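Long-range contacts in exoglucanase A (Cellulomonas fimi, PDB 7CBD), which hydrolyses beta-1,4-glucosidic linkages in cellulose with inversion of configuration, releasing cellobiose from the non-reducing chain ends, here through its family 6 catalytic domain: residues Y190-H195 against S231-T236; N90-D95 against I146-L151. All coordinates share one frame; numbering follows the deposited sequence.

Contact 1 of 2, residues Y190-H195 against S231-T236; sequences YIDIGH and SDVANT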
loop_
_atom_site.group_PDB
_atom_site.type_symbol
_atom_site.label_atom_id
_atom_site.label_comp_id
_atom_site.label_asym_id
_atom_site.label_seq_id
_atom_site.Cartn_x
_atom_site.Cartn_y
_atom_site.Cartn_z
ATOM N N TYR A 190 -10.043 -2.746 -6.541
ATOM C CA TYR A 190 -9.096 -3.644 -5.892
ATOM C C TYR A 190 -9.254 -3.483 -4.386
ATOM O O TYR A 190 -8.892 -2.443 -3.823
ATOM C CB TYR A 190 -7.669 -3.342 -6.342
ATOM C CG TYR A 190 -7.386 -3.835 -7.747
ATOM C CD1 TYR A 190 -6.847 -5.098 -7.961
ATOM C CD2 TYR A 190 -7.671 -3.045 -8.863
ATOM C CE1 TYR A 190 -6.593 -5.569 -9.251
ATOM C CE2 TYR A 190 -7.425 -3.506 -10.158
ATOM C CZ TYR A 190 -6.881 -4.767 -10.338
ATOM O OH TYR A 190 -6.626 -5.227 -11.611
ATOM N N ILE A 191 -9.813 -4.504 -3.744
ATOM C CA ILE A 191 -10.042 -4.478 -2.304
ATOM C C ILE A 191 -8.716 -4.698 -1.581
ATOM O O ILE A 191 -7.940 -5.595 -1.927
ATOM C CB ILE A 191 -11.088 -5.539 -1.920
ATOM C CG1 ILE A 191 -12.502 -5.055 -2.281
ATOM C CG2 ILE A 191 -10.976 -5.924 -0.442
ATOM C CD1 ILE A 191 -13.107 -4.094 -1.268
ATOM N N ASP A 192 -8.451 -3.888 -0.561
ATOM C CA ASP A 192 -7.229 -4.048 0.209
ATOM C C ASP A 192 -7.284 -5.330 1.039
ATOM O O ASP A 192 -8.302 -5.638 1.666
ATOM C CB ASP A 192 -7.057 -2.861 1.146
ATOM C CG ASP A 192 -5.782 -2.942 1.923
ATOM O OD1 ASP A 192 -4.770 -2.463 1.385
ATOM O OD2 ASP A 192 -5.785 -3.515 3.041
ATOM N N ILE A 193 -6.168 -6.065 1.063
ATOM C CA ILE A 193 -6.104 -7.309 1.830
ATOM C C ILE A 193 -4.960 -7.312 2.841
ATOM O O ILE A 193 -4.409 -8.368 3.171
ATOM C CB ILE A 193 -6.098 -8.563 0.928
ATOM C CG1 ILE A 193 -4.881 -8.580 -0.002
ATOM C CG2 ILE A 193 -7.402 -8.665 0.168
ATOM C CD1 ILE A 193 -4.566 -9.959 -0.533
ATOM N N GLY A 194 -4.611 -6.145 3.376
ATOM C CA GLY A 194 -3.559 -6.147 4.382
ATOM C C GLY A 194 -2.268 -6.693 3.806
ATOM O O GLY A 194 -1.918 -6.429 2.652
ATOM N N HIS A 195 -1.552 -7.471 4.613
ATOM C CA HIS A 195 -0.280 -8.054 4.202
ATOM C C HIS A 195 -0.043 -9.304 5.036
ATOM O O HIS A 195 -0.762 -9.572 6.001
ATOM C CB HIS A 195 0.882 -7.064 4.359
ATOM C CG HIS A 195 1.171 -6.694 5.782
ATOM N ND1 HIS A 195 2.289 -7.138 6.458
ATOM C CD2 HIS A 195 0.476 -5.935 6.665
ATOM C CE1 HIS A 195 2.276 -6.661 7.689
ATOM N NE2 HIS A 195 1.189 -5.924 7.839
ATOM N N SER A 231 -2.295 -6.166 -1.863
ATOM C CA SER A 231 -1.614 -6.374 -0.594
ATOM C C SER A 231 -0.454 -5.399 -0.420
ATOM O O SER A 231 0.038 -4.795 -1.382
ATOM C CB SER A 231 -1.116 -7.819 -0.443
ATOM O OG SER A 231 0.161 -7.999 -1.036
ATOM N N ASP A 232 -0.038 -5.249 0.838
ATOM C CA ASP A 232 1.149 -4.505 1.238
ATOM C C ASP A 232 0.984 -3.001 1.084
ATOM O O ASP A 232 1.998 -2.279 1.133
ATOM C CB ASP A 232 2.407 -4.975 0.482
ATOM C CG ASP A 232 3.627 -5.172 1.371
ATOM O OD1 ASP A 232 3.518 -5.161 2.615
ATOM O OD2 ASP A 232 4.717 -5.380 0.781
ATOM N N VAL A 233 -0.243 -2.484 0.903
ATOM C CA VAL A 233 -0.321 -1.041 0.691
ATOM C C VAL A 233 0.158 -0.279 1.914
ATOM O O VAL A 233 -0.220 -0.556 3.065
ATOM C CB VAL A 233 -1.588 -0.498 -0.004
ATOM C CG1 VAL A 233 -2.535 -1.567 -0.552
ATOM C CG2 VAL A 233 -2.218 0.632 0.741
ATOM N N ALA A 234 1.069 0.643 1.664
ATOM C CA ALA A 234 1.710 1.467 2.675
ATOM C C ALA A 234 2.500 0.661 3.689
ATOM O O ALA A 234 2.888 1.204 4.721
ATOM C CB ALA A 234 0.724 2.413 3.370
ATOM N N ASN A 235 2.769 -0.613 3.419
ATOM C CA ASN A 235 3.558 -1.459 4.300
ATOM C C ASN A 235 4.886 -1.788 3.634
ATOM O O ASN A 235 5.217 -1.274 2.560
ATOM C CB ASN A 235 2.769 -2.706 4.731
ATOM C CG ASN A 235 3.159 -3.190 6.125
ATOM O OD1 ASN A 235 4.173 -3.868 6.298
ATOM N ND2 ASN A 235 2.370 -2.825 7.125
ATOM N N THR A 236 5.667 -2.629 4.307
ATOM C CA THR A 236 7.034 -2.910 3.903
ATOM C C THR A 236 7.354 -4.396 3.843
ATOM O O THR A 236 8.507 -4.744 3.580
ATOM C CB THR A 236 8.038 -2.206 4.831
ATOM O OG1 THR A 236 7.838 -2.652 6.178
ATOM C CG2 THR A 236 7.856 -0.700 4.776
HETATM O O HOH W 1 -2.597 -3.806 1.978
#
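A single water joins Asp-192 and Gly-194 to Val-233 across a buried loop junction. It donates to Asp-192 OD1 (2.6 Å) and to Gly-194 O (2.8 Å). It accepts from Val-233 N at 2.9 Å. CG of Asp-192 lies anti to the backbone N (chi1 -178°), and the two carboxylate oxygens divide the work. OD1 takes the water, while OD2 accepts from Gly-194 N at 2.9 Å and closes an Asx turn. That donor arrives from above the carboxylate plane. Gly-194 O also accepts a nearly straight bond from Asp-232 N at 2.9 Å, so two donors grip it. Positive phi at Gly-194 suits glycine. Further on, the amide of Asn-235 stacks on one face of the His-195 ring, with the planes 25° apart. Asn-235 ND2 lies over that face, displaced toward the rim, 3.4 Å from His-195 NE2, too poorly angled to bond. The ring is also held by His-195 ND1, which bonds to Thr-237 OG1, while Asn-235 OD1 takes Thr-236 N and Arg-328 NH1. Asp-232 starts a type II turn and reaches Asn-299 through OD2. Ile-193 CG1 packs on Ser-231 CB at 3.9 Å. The contact lies where parallel strands 187-192 and 228-231 end. Helices 202-218 and 270-283 cover Ile-193, and strand 291-295 lies beyond Ser-231.

Contact 2 of 2, residues N90-D95 against I146-L151; sequences NLVIYD and IEPDSL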
loop_
_atom_site.group_PDB
_atom_site.type_symbol
_atom_site.label_atom_id
_atom_site.label_comp_id
_atom_site.label_asym_id
_atom_site.label_seq_id
_atom_site.Cartn_x
_atom_site.Cartn_y
_atom_site.Cartn_z
ATOM N N ASN A 90 -4.130 5.115 -10.815
ATOM C CA ASN A 90 -4.296 4.516 -9.493
ATOM C C ASN A 90 -4.844 5.546 -8.516
ATOM O O ASN A 90 -4.237 6.601 -8.314
ATOM C CB ASN A 90 -2.963 3.985 -8.979
ATOM C CG ASN A 90 -2.481 2.788 -9.759
ATOM O OD1 ASN A 90 -3.005 1.689 -9.600
ATOM N ND2 ASN A 90 -1.481 2.994 -10.608
ATOM N N LEU A 91 -5.973 5.219 -7.886
ATOM C CA LEU A 91 -6.698 6.117 -7.000
ATOM C C LEU A 91 -6.969 5.364 -5.707
ATOM O O LEU A 91 -7.421 4.216 -5.749
ATOM C CB LEU A 91 -8.037 6.424 -7.664
ATOM C CG LEU A 91 -8.781 7.762 -7.539
ATOM C CD1 LEU A 91 -10.300 7.554 -7.522
ATOM C CD2 LEU A 91 -8.335 8.637 -6.418
ATOM N N VAL A 92 -6.705 5.985 -4.559
ATOM C CA VAL A 92 -6.955 5.337 -3.271
ATOM C C VAL A 92 -8.188 5.945 -2.617
ATOM O O VAL A 92 -8.243 7.159 -2.370
ATOM C CB VAL A 92 -5.751 5.401 -2.323
ATOM C CG1 VAL A 92 -5.973 4.428 -1.162
ATOM C CG2 VAL A 92 -4.474 5.061 -3.068
ATOM N N ILE A 93 -9.156 5.080 -2.328
ATOM C CA ILE A 93 -10.373 5.418 -1.607
ATOM C C ILE A 93 -10.086 5.114 -0.136
ATOM O O ILE A 93 -9.824 3.961 0.224
ATOM C CB ILE A 93 -11.537 4.559 -2.132
ATOM C CG1 ILE A 93 -11.666 4.692 -3.656
ATOM C CG2 ILE A 93 -12.840 4.896 -1.427
ATOM C CD1 ILE A 93 -11.919 6.103 -4.140
ATOM N N TYR A 94 -10.076 6.145 0.712
ATOM C CA TYR A 94 -9.520 5.992 2.057
ATOM C C TYR A 94 -10.115 7.020 3.008
ATOM O O TYR A 94 -9.414 7.933 3.462
ATOM C CB TYR A 94 -7.991 6.133 2.016
ATOM C CG TYR A 94 -7.237 5.781 3.293
ATOM C CD1 TYR A 94 -7.533 4.635 4.019
ATOM C CD2 TYR A 94 -6.188 6.581 3.736
ATOM C CE1 TYR A 94 -6.825 4.308 5.176
ATOM C CE2 TYR A 94 -5.478 6.264 4.874
ATOM C CZ TYR A 94 -5.795 5.127 5.589
ATOM O OH TYR A 94 -5.067 4.826 6.721
ATOM N N ASP A 95 -11.406 6.874 3.336
ATOM C CA ASP A 95 -12.001 7.805 4.288
ATOM C C ASP A 95 -13.168 7.203 5.064
ATOM O O ASP A 95 -14.077 7.940 5.462
ATOM C CB ASP A 95 -12.431 9.108 3.595
ATOM C CG ASP A 95 -12.462 10.296 4.541
ATOM O OD1 ASP A 95 -11.848 10.242 5.635
ATOM O OD2 ASP A 95 -13.095 11.302 4.161
ATOM N N ILE A 146 -9.453 0.070 -2.657
ATOM C CA ILE A 146 -10.625 0.301 -1.812
ATOM C C ILE A 146 -10.237 0.116 -0.346
ATOM O O ILE A 146 -10.106 -1.012 0.145
ATOM C CB ILE A 146 -11.799 -0.608 -2.189
ATOM C CG1 ILE A 146 -12.129 -0.534 -3.682
ATOM C CG2 ILE A 146 -13.024 -0.246 -1.350
ATOM C CD1 ILE A 146 -12.521 0.835 -4.169
ATOM N N GLU A 147 -10.085 1.236 0.355
ATOM C CA GLU A 147 -10.041 1.364 1.811
ATOM C C GLU A 147 -8.984 0.493 2.481
ATOM O O GLU A 147 -9.303 -0.498 3.155
ATOM C CB GLU A 147 -11.435 1.191 2.417
ATOM C CG GLU A 147 -12.419 2.270 1.978
ATOM C CD GLU A 147 -12.171 3.642 2.603
ATOM O OE1 GLU A 147 -11.368 3.758 3.557
ATOM O OE2 GLU A 147 -12.793 4.624 2.139
ATOM N N PRO A 148 -7.713 0.865 2.352
ATOM C CA PRO A 148 -6.662 0.201 3.134
ATOM C C PRO A 148 -6.976 0.210 4.626
ATOM O O PRO A 148 -7.665 1.097 5.132
ATOM C CB PRO A 148 -5.417 1.045 2.826
ATOM C CG PRO A 148 -5.715 1.673 1.484
ATOM C CD PRO A 148 -7.189 1.939 1.494
ATOM N N ASP A 149 -6.471 -0.806 5.330
ATOM C CA ASP A 149 -6.585 -0.878 6.788
ATOM C C ASP A 149 -8.034 -0.852 7.270
ATOM O O ASP A 149 -8.357 -0.186 8.256
ATOM C CB ASP A 149 -5.761 0.218 7.470
ATOM C CG ASP A 149 -5.662 0.023 8.969
ATOM O OD1 ASP A 149 -5.708 -1.142 9.420
ATOM O OD2 ASP A 149 -5.575 1.037 9.694
ATOM N N SER A 150 -8.918 -1.584 6.586
ATOM C CA SER A 150 -10.328 -1.576 6.968
ATOM C C SER A 150 -10.823 -2.963 7.364
ATOM O O SER A 150 -10.676 -3.370 8.523
ATOM C CB SER A 150 -11.209 -0.932 5.883
ATOM O OG SER A 150 -11.188 -1.662 4.663
ATOM N N LEU A 151 -11.384 -3.702 6.405
ATOM C CA LEU A 151 -12.161 -4.900 6.731
ATOM C C LEU A 151 -11.437 -5.937 7.581
ATOM O O LEU A 151 -12.084 -6.520 8.470
ATOM C CB LEU A 151 -12.758 -5.526 5.465
ATOM C CG LEU A 151 -13.861 -4.698 4.809
ATOM C CD1 LEU A 151 -14.130 -5.198 3.397
ATOM C CD2 LEU A 151 -15.142 -4.737 5.627
#
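Two neighbouring parallel strands of the glycoside hydrolase family 6 barrel end here, and Ile-93 meets Ile-146 in a beta bridge just before the loop that carries Asp-149, the predicted proton donor. The two isoleucines run alongside each other on the same face of the sheet, with Ile-93 CG1 4.0 Å from Ile-146 CD1. Leu-181 of helix 161-182 touches both. The backbones are joined by Glu-147 N to Ile-93 O, short at 2.7 Å but bent (136° at the hydrogen). Glu-147 has positive phi, and its side chain folds at chi2 (-73°), which brings the carboxylate back to the other strand's exit. There OE2 of Glu-147 accepts from Asp-95 N at 2.9 Å. This bond is almost straight (173°) and uses the syn lone pair. Tyr-120 OH also bonds to OE2, and Leu-96 N gives OE1 a weak bond. Pro-148 packs beside the strand end. Its CG sits 3.8 Å from Val-92 CG1, and its CD is 3.7 Å from Tyr-94 CD1. Pro-148 O meets the Tyr-94 ring at its edge, 3.3 Å from CE1. The tyrosine hydroxyl bonds to Asp-100. Within the loop, Ser-150 OG donates to Glu-147 O at 2.7 Å. An alanine in place of Glu-147 would probably leave Asp-95 N and the Tyr-120 hydroxyl without their acceptor and let the chain at Tyr-94 and Asp-95 shift against the loop of Asp-149. The buried carboxylate meets Asp-95 N, Tyr-120 OH and, weakly, Leu-96 N, which is consistent with a charged Glu-147 held by neutral groups.

In the fold
Both segments of contact 2 precede those of contact 1 in the sequence, and the centres of the two contacts lie about 9 Å apart. One sheet joins them: strand 141-146 pairs with 87-93 on one side and 187-192 on the other. Tyr-190 O and Ile-146 N, 2.8 Å apart, are a probable hydrogen bond of that pairing. At the end of strand 187-192, Asp-192 CG packs 3.5 Å from Pro-148 CA. Contact 2 contains the loop of Asp-149, the predicted proton donor, and contact 1 packs against it through Asp-192. The Asp-149 side chain is about 6 Å from that of Asp-192. The predicted nucleophile Asp-371 lies about 8 Å from Asn-235 and about 9 Å from Tyr-94, side chain to side chain.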